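Local atomic coordinates of Serine/threonine/tyrosine-interacting protein (Homo sapiens, PDB entry 2R0B), a protein that lacks phosphatase activity, anchors the kinases ERK1 and ERK2 in the nucleus, and binds the F-box of FBXW7 to keep it out of its ubiquitin ligase complex. Residues L15-Y18 against S19-M22; I40-N43 against I44-N47; P51-Q54 against Q55-Y59. All coordinates share one frame; numbering follows the deposited sequence. Where two conformers were deposited one is given.

Overall arrangement
All three contacts are local turns at strand ends of one mixed sheet, the core of a dual-specificity phosphatase domain. Contact 1 follows strand 13-16, contact 2 follows strand 36-41, and contact 3 leads into the neighbouring strand 58-63. Contacts 1 and 3, with centres 13 Å apart, touch: N52 ND2 lies 2.8 Å from A21 O, probably a hydrogen bond. Contacts 2 and 3 are joined by the chain alone. E45 of contact 2 salt-bridges R103 of the degenerate signature loop, with a sulfate, probably from the crystallisation liquor, about 5 Å away; contact 1 reaches the same loop through Y18 and N98. Contact 3 carries F53, Q54 and Q55, which interact with FBXW7.

Contact 1. Residues L15-Y18 against S19-M22; sequences LGPY and SSAM
S20 folds back on P17 in a local, mostly buried turn, where the chain leaves strand 13-16 and coils through a short 3-10 segment on its way to helix 26-31. The carbonyl oxygen of P17 is gripped twice by the same residue. S20 OG donates to P17 O at 2.9 Å, approaching almost in line with the carbonyl bond, while S20 N reaches P17 O at 3.2 Å from well above the carbonyl plane. The hydroxyl gets there because OG sits between the backbone N and the carbonyl carbon of its own residue (chi1 63°), which brings it to P17 O. One step on, A21 N donates to Y18 O at 3.1 Å and continues the coil. A chi1 of 82° lays the Y18 ring back over its own following peptide, S19 N lying over one face. M22 approaches the same ring obliquely in a Met-aromatic contact, its SD 5.4 Å from the ring centroid, and F48 meets the ring edge-to-face. S20 and A21 rest on L94 of the neighbouring strand 93-96. Two successive bonds from residue i+3 back to the carbonyl of residue i, S20 N to P17 O and A21 N to Y18 O, are the pattern of a short 3-10 helix, here set between strand 13-16 and helix 26-31 and beside the phosphatase P-loop, which Y18 meets through a backbone hydrogen bond with N98.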
loop_
_atom_site.group_PDB
_atom_site.type_symbol
_atom_site.label_atom_id
_atom_site.label_comp_id
_atom_site.label_asym_id
_atom_site.label_seq_id
_atom_site.Cartn_x
_atom_site.Cartn_y
_atom_site.Cartn_z
ATOM N N LEU A 15 -3.910 -5.368 -0.133
ATOM C CA LEU A 15 -2.860 -5.021 0.831
ATOM C C LEU A 15 -2.290 -6.297 1.406
ATOM O O LEU A 15 -3.037 -7.174 1.839
ATOM C CB LEU A 15 -3.447 -4.162 1.961
ATOM C CG LEU A 15 -2.570 -3.851 3.192
ATOM C CD1 LEU A 15 -1.318 -3.043 2.869
ATOM C CD2 LEU A 15 -3.378 -3.176 4.311
ATOM N N GLY A 16 -0.961 -6.408 1.441
ATOM C CA GLY A 16 -0.355 -7.680 1.849
ATOM C C GLY A 16 1.047 -7.498 2.400
ATOM O O GLY A 16 1.589 -6.409 2.330
ATOM N N PRO A 17 1.628 -8.576 2.952
ATOM C CA PRO A 17 3.024 -8.643 3.350
ATOM C C PRO A 17 3.870 -8.930 2.095
ATOM O O PRO A 17 3.332 -9.174 1.010
ATOM C CB PRO A 17 3.053 -9.850 4.299
ATOM C CG PRO A 17 2.019 -10.794 3.676
ATOM C CD PRO A 17 0.931 -9.867 3.163
ATOM N N TYR A 18 5.185 -8.964 2.227
ATOM C CA TYR A 18 5.987 -9.221 1.053
ATOM C C TYR A 18 5.707 -10.612 0.436
ATOM O O TYR A 18 5.874 -10.816 -0.783
ATOM C CB TYR A 18 7.475 -9.022 1.373
ATOM C CG TYR A 18 8.078 -10.235 2.043
ATOM C CD1 TYR A 18 8.104 -10.344 3.430
ATOM C CD2 TYR A 18 8.579 -11.288 1.280
ATOM C CE1 TYR A 18 8.652 -11.477 4.066
ATOM C CE2 TYR A 18 9.111 -12.420 1.902
ATOM C CZ TYR A 18 9.137 -12.512 3.272
ATOM O OH TYR A 18 9.666 -13.643 3.851
ATOM N N SER A 19 5.297 -11.565 1.281
ATOM C CA SER A 19 5.111 -12.946 0.823
ATOM C C SER A 19 4.046 -13.044 -0.265
ATOM O O SER A 19 4.036 -14.004 -1.030
ATOM C CB SER A 19 4.823 -13.896 2.005
ATOM O OG SER A 19 3.438 -14.049 2.262
ATOM N N SER A 20 3.178 -12.041 -0.362
ATOM C CA SER A 20 2.121 -12.088 -1.388
ATOM C C SER A 20 2.585 -11.848 -2.823
ATOM O O SER A 20 1.830 -12.085 -3.768
ATOM C CB SER A 20 0.952 -11.168 -1.023
ATOM O OG SER A 20 1.333 -9.822 -0.956
ATOM N N ALA A 21 3.818 -11.379 -3.000
ATOM C CA ALA A 21 4.313 -11.066 -4.324
ATOM C C ALA A 21 5.598 -11.844 -4.666
ATOM O O ALA A 21 6.354 -11.448 -5.548
ATOM C CB ALA A 21 4.501 -9.548 -4.472
ATOM N N MET A 22 5.789 -12.977 -3.985
ATOM C CA MET A 22 6.916 -13.903 -4.239
ATOM C C MET A 22 6.649 -14.658 -5.538
ATOM O O MET A 22 5.498 -14.740 -5.970
ATOM C CB MET A 22 7.037 -14.925 -3.091
ATOM C CG MET A 22 7.682 -14.417 -1.767
ATOM S SD MET A 22 7.885 -15.723 -0.484
ATOM C CE MET A 22 6.218 -16.383 -0.413
#

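Contact 2. Residues I40-N43 against I44-N47; sequences IRQN and IEAN
I44 opens the second half of this turn by laying its side chain alongside that of Q42, both pointing the same way. With CG1 between the backbone N and the carbonyl carbon (chi1 59°), its CD1 comes to 3.7 Å from Q42 OE1, and CG1 runs beside the rest of the amide.

E45 follows and binds in both directions. Its backbone N donates to Q42 O at 2.9 Å, from above the carbonyl plane and with a bent angle of 135°. Its side chain, extended beyond CG, makes the reciprocal bond: OE1 accepts from Q42 N at 2.8 Å in a nearly straight line (172°), using the lone pair that faces away from OE2. A single 3-10 turn at the C-terminal end of strand 36-41, an inner strand of the sheet, is thus tied by its own glutamate to the backbone just beyond the strand. The same OE1 makes a salt bridge to R103, and OE2 accepts from N98 ND2; these partners would tend to keep the carboxylate ionised and fix its rotation. Both belong to the phosphatase P-loop, which in this pseudophosphatase has glycine in place of the catalytic cysteine, so E45 ties the turn to the degenerate active-site loop. A sulfate, probably from the crystallisation liquor, lies about 5 Å from the E45 side chain.

A46 N then donates to N43 O at 3.0 Å, the second bond of the 3-10 pattern. Its methyl lies over one face of the R41 guanidinium, CB 3.7 Å from NH1. That flat group is held at its edge by N43 OD1, which accepts from R41 NH2 at 3.0 Å and lies close to the guanidinium plane; the companion bond from NH1 is weak.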
loop_
_atom_site.group_PDB
_atom_site.type_symbol
_atom_site.label_atom_id
_atom_site.label_comp_id
_atom_site.label_asym_id
_atom_site.label_seq_id
_atom_site.Cartn_x
_atom_site.Cartn_y
_atom_site.Cartn_z
ATOM N N ILE A 40 7.168 -1.786 -1.139
ATOM C CA ILE A 40 7.741 -0.845 -0.179
ATOM C C ILE A 40 8.728 -1.592 0.719
ATOM O O ILE A 40 8.379 -2.621 1.285
ATOM C CB ILE A 40 6.667 -0.224 0.740
ATOM C CG1 ILE A 40 5.648 0.594 -0.063
ATOM C CG2 ILE A 40 7.340 0.636 1.853
ATOM C CD1 ILE A 40 4.255 0.644 0.599
ATOM N N ARG A 41 9.931 -1.054 0.868
ATOM C CA ARG A 41 10.968 -1.684 1.686
ATOM C C ARG A 41 12.112 -0.699 1.927
ATOM O O ARG A 41 12.236 0.286 1.189
ATOM C CB ARG A 41 11.472 -2.962 0.994
ATOM C CG ARG A 41 12.529 -2.798 -0.112
ATOM C CD ARG A 41 12.160 -1.892 -1.293
ATOM N NE ARG A 41 13.290 -1.796 -2.211
ATOM C CZ ARG A 41 14.281 -0.919 -2.109
ATOM N NH1 ARG A 41 15.280 -0.964 -2.990
ATOM N NH2 ARG A 41 14.286 -0.002 -1.141
ATOM N N GLN A 42 12.915 -0.946 2.969
ATOM C CA GLN A 42 14.186 -0.239 3.173
ATOM C C GLN A 42 15.201 -0.854 2.248
ATOM O O GLN A 42 15.085 -2.015 1.884
ATOM C CB GLN A 42 14.745 -0.481 4.584
ATOM C CG GLN A 42 13.932 -0.045 5.756
ATOM C CD GLN A 42 14.718 -0.243 7.053
ATOM O OE1 GLN A 42 14.494 -1.202 7.788
ATOM N NE2 GLN A 42 15.670 0.650 7.307
ATOM N N ASN A 43 16.259 -0.120 1.926
ATOM C CA ASN A 43 17.286 -0.687 1.077
ATOM C C ASN A 43 17.889 -1.967 1.679
ATOM O O ASN A 43 18.178 -2.918 0.950
ATOM C CB ASN A 43 18.360 0.348 0.754
ATOM C CG ASN A 43 17.835 1.468 -0.122
ATOM O OD1 ASN A 43 16.989 1.253 -1.002
ATOM N ND2 ASN A 43 18.334 2.692 0.122
ATOM N N ILE A 44 18.013 -2.003 3.011
ATOM C CA ILE A 44 18.551 -3.183 3.700
ATOM C C ILE A 44 17.646 -4.418 3.609
ATOM O O ILE A 44 18.138 -5.533 3.782
ATOM C CB ILE A 44 18.916 -2.954 5.207
ATOM C CG1 ILE A 44 17.705 -2.488 6.013
ATOM C CG2 ILE A 44 20.096 -1.982 5.340
ATOM C CD1 ILE A 44 17.931 -2.506 7.514
ATOM N N GLU A 45 16.350 -4.203 3.336
ATOM C CA GLU A 45 15.387 -5.279 3.064
ATOM C C GLU A 45 15.338 -5.742 1.607
ATOM O O GLU A 45 14.603 -6.674 1.283
ATOM C CB GLU A 45 13.966 -4.859 3.488
ATOM C CG GLU A 45 13.755 -4.692 5.000
ATOM C CD GLU A 45 12.411 -4.029 5.345
ATOM O OE1 GLU A 45 12.069 -3.052 4.672
ATOM O OE2 GLU A 45 11.732 -4.443 6.329
ATOM N N ALA A 46 16.079 -5.075 0.717
ATOM C CA ALA A 46 15.955 -5.338 -0.722
ATOM C C ALA A 46 16.472 -6.722 -1.188
ATOM O O ALA A 46 16.168 -7.156 -2.297
ATOM C CB ALA A 46 16.565 -4.176 -1.551
ATOM N N ASN A 47 17.189 -7.435 -0.318
ATOM C CA ASN A 47 17.527 -8.849 -0.592
ATOM C C ASN A 47 16.319 -9.786 -0.630
ATOM O O ASN A 47 16.332 -10.789 -1.348
ATOM C CB ASN A 47 18.591 -9.409 0.384
ATOM C CG ASN A 47 18.238 -9.209 1.875
ATOM O OD1 ASN A 47 17.571 -8.236 2.260
ATOM N ND2 ASN A 47 18.731 -10.119 2.725
#

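Contact 3. Residues P51-Q54 against Q55-Y59; sequences PNFQ and QLFRY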
loop_
_atom_site.group_PDB
_atom_site.type_symbol
_atom_site.label_atom_id
_atom_site.label_comp_id
_atom_site.label_asym_id
_atom_site.label_seq_id
_atom_site.Cartn_x
_atom_site.Cartn_y
_atom_site.Cartn_z
ATOM N N PRO A 51 10.895 -6.486 -6.657
ATOM C CA PRO A 51 10.033 -6.943 -7.762
ATOM C C PRO A 51 10.449 -8.325 -8.248
ATOM O O PRO A 51 11.637 -8.552 -8.544
ATOM C CB PRO A 51 10.281 -5.893 -8.844
ATOM C CG PRO A 51 10.722 -4.709 -8.114
ATOM C CD PRO A 51 11.586 -5.232 -7.012
ATOM N N ASN A 52 9.499 -9.256 -8.281
ATOM C CA ASN A 52 9.802 -10.618 -8.724
ATOM C C ASN A 52 9.355 -10.988 -10.121
ATOM O O ASN A 52 9.692 -12.076 -10.621
ATOM C CB ASN A 52 9.278 -11.647 -7.718
ATOM C CG ASN A 52 9.953 -11.533 -6.374
ATOM O OD1 ASN A 52 11.183 -11.663 -6.266
ATOM N ND2 ASN A 52 9.162 -11.319 -5.340
ATOM N N PHE A 53 8.604 -10.098 -10.757
ATOM C CA PHE A 53 8.076 -10.399 -12.074
ATOM C C PHE A 53 8.367 -9.226 -12.978
ATOM O O PHE A 53 7.507 -8.374 -13.197
ATOM C CB PHE A 53 6.585 -10.714 -11.996
ATOM C CG PHE A 53 6.246 -11.770 -10.966
ATOM C CD1 PHE A 53 6.456 -13.124 -11.234
ATOM C CD2 PHE A 53 5.707 -11.408 -9.737
ATOM C CE1 PHE A 53 6.151 -14.094 -10.273
ATOM C CE2 PHE A 53 5.387 -12.372 -8.778
ATOM C CZ PHE A 53 5.608 -13.713 -9.048
ATOM N N GLN A 54 9.584 -9.217 -13.520
ATOM C CA GLN A 54 10.099 -8.069 -14.275
ATOM C C GLN A 54 9.228 -7.742 -15.474
ATOM O O GLN A 54 9.015 -6.569 -15.798
ATOM C CB GLN A 54 11.557 -8.297 -14.713
ATOM C CG GLN A 54 12.496 -8.832 -13.600
ATOM C CD GLN A 54 12.454 -7.989 -12.330
ATOM O OE1 GLN A 54 12.481 -6.755 -12.385
ATOM N NE2 GLN A 54 12.382 -8.655 -11.176
ATOM N N GLN A 55 8.691 -8.778 -16.104
ATOM C CA GLN A 55 8.033 -8.625 -17.389
ATOM C C GLN A 55 6.511 -8.594 -17.310
ATOM O O GLN A 55 5.863 -8.266 -18.293
ATOM C CB GLN A 55 8.505 -9.728 -18.354
ATOM C CG GLN A 55 9.945 -9.580 -18.854
ATOM C CD GLN A 55 10.104 -8.459 -19.879
ATOM O OE1 GLN A 55 10.167 -7.276 -19.522
ATOM N NE2 GLN A 55 10.177 -8.829 -21.156
ATOM N N LEU A 56 5.941 -8.919 -16.149
ATOM C CA LEU A 56 4.499 -9.151 -16.050
ATOM C C LEU A 56 3.674 -8.052 -15.386
ATOM O O LEU A 56 2.454 -8.014 -15.543
ATOM C CB LEU A 56 4.213 -10.492 -15.359
ATOM C CG LEU A 56 4.717 -11.769 -16.054
ATOM C CD1 LEU A 56 4.705 -12.950 -15.126
ATOM C CD2 LEU A 56 3.907 -12.083 -17.310
ATOM N N PHE A 57 4.329 -7.181 -14.635
ATOM C CA PHE A 57 3.608 -6.206 -13.821
ATOM C C PHE A 57 4.296 -4.870 -13.921
ATOM O O PHE A 57 5.499 -4.814 -14.229
ATOM C CB PHE A 57 3.591 -6.636 -12.341
ATOM C CG PHE A 57 2.915 -7.955 -12.081
ATOM C CD1 PHE A 57 1.553 -8.104 -12.233
ATOM C CD2 PHE A 57 3.650 -9.049 -11.644
ATOM C CE1 PHE A 57 0.934 -9.338 -12.002
ATOM C CE2 PHE A 57 3.036 -10.290 -11.424
ATOM C CZ PHE A 57 1.669 -10.430 -11.601
ATOM N N ARG A 58 3.555 -3.802 -13.644
ATOM C CA ARG A 58 4.159 -2.478 -13.445
ATOM C C ARG A 58 4.406 -2.242 -11.954
ATOM O O ARG A 58 3.497 -2.408 -11.130
ATOM C CB ARG A 58 3.277 -1.372 -14.016
ATOM C CG ARG A 58 3.048 -1.465 -15.520
ATOM C CD ARG A 58 2.403 -0.204 -16.056
ATOM N NE ARG A 58 2.233 -0.250 -17.511
ATOM C CZ ARG A 58 1.676 0.722 -18.228
ATOM N NH1 ARG A 58 1.239 1.832 -17.635
ATOM N NH2 ARG A 58 1.565 0.591 -19.549
ATOM N N TYR A 59 5.627 -1.855 -11.605
ATOM C CA TYR A 59 6.010 -1.701 -10.212
ATOM C C TYR A 59 6.216 -0.242 -9.845
ATOM O O TYR A 59 6.563 0.580 -10.698
ATOM C CB TYR A 59 7.312 -2.468 -9.939
ATOM C CG TYR A 59 7.144 -3.958 -9.822
ATOM C CD1 TYR A 59 6.906 -4.561 -8.579
ATOM C CD2 TYR A 59 7.225 -4.777 -10.946
ATOM C CE1 TYR A 59 6.758 -5.945 -8.463
ATOM C CE2 TYR A 59 7.069 -6.146 -10.846
ATOM C CZ TYR A 59 6.841 -6.730 -9.601
ATOM O OH TYR A 59 6.733 -8.097 -9.503
HETATM O O HOH W 1 6.995 -9.021 -6.871
#
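Y59 and P51 meet where a surface loop curls back on the start of strand 58-63, so that Y59, second residue of the strand, packs against the loop that leads into it. This is the edge strand of the phosphatase-domain sheet, and the loop carries F53, Q54 and Q55, the motif that interacts with FBXW7. From CB, the Y59 side chain leaves the strand toward the loop, CG standing beside the backbone N and anti to the carbonyl carbon (chi1 -76°), which brings the ring under the proline. P51 CB sits over the centre of one ring face, 3.5 Å from the centroid and only 7° off the normal, a CH-pi contact. CG and CD1 of the ring lie below P51 CB and CG; CE1 also meets P51 CA. On the other rim, CE2 has F53 O in the ring plane at 3.3 Å. The hydroxyl at the tip accepts from F53 N at 3.0 Å and touches the edge of the F53 ring near CD2.

F53 points into the turn beside F57, the two ring planes inclined at 76°, with F53 CD2 3.4 Å from F57 CE2 at the edge of the F57 ring. L26 of helix 26-31 packs against both phenylalanines. L56 N closes the turn with a weak bond to F53 O. Within 51-54, Q54 bends at chi2 to bring NE2 to P51 O at 2.7 Å, and its OE1 hydrogen-bonds a glycerol, probably from the crystallisation liquor. One water links the loop to the tyrosine: it accepts from N52 N and is hydrogen-bonded to Y59 OH at 2.8 Å.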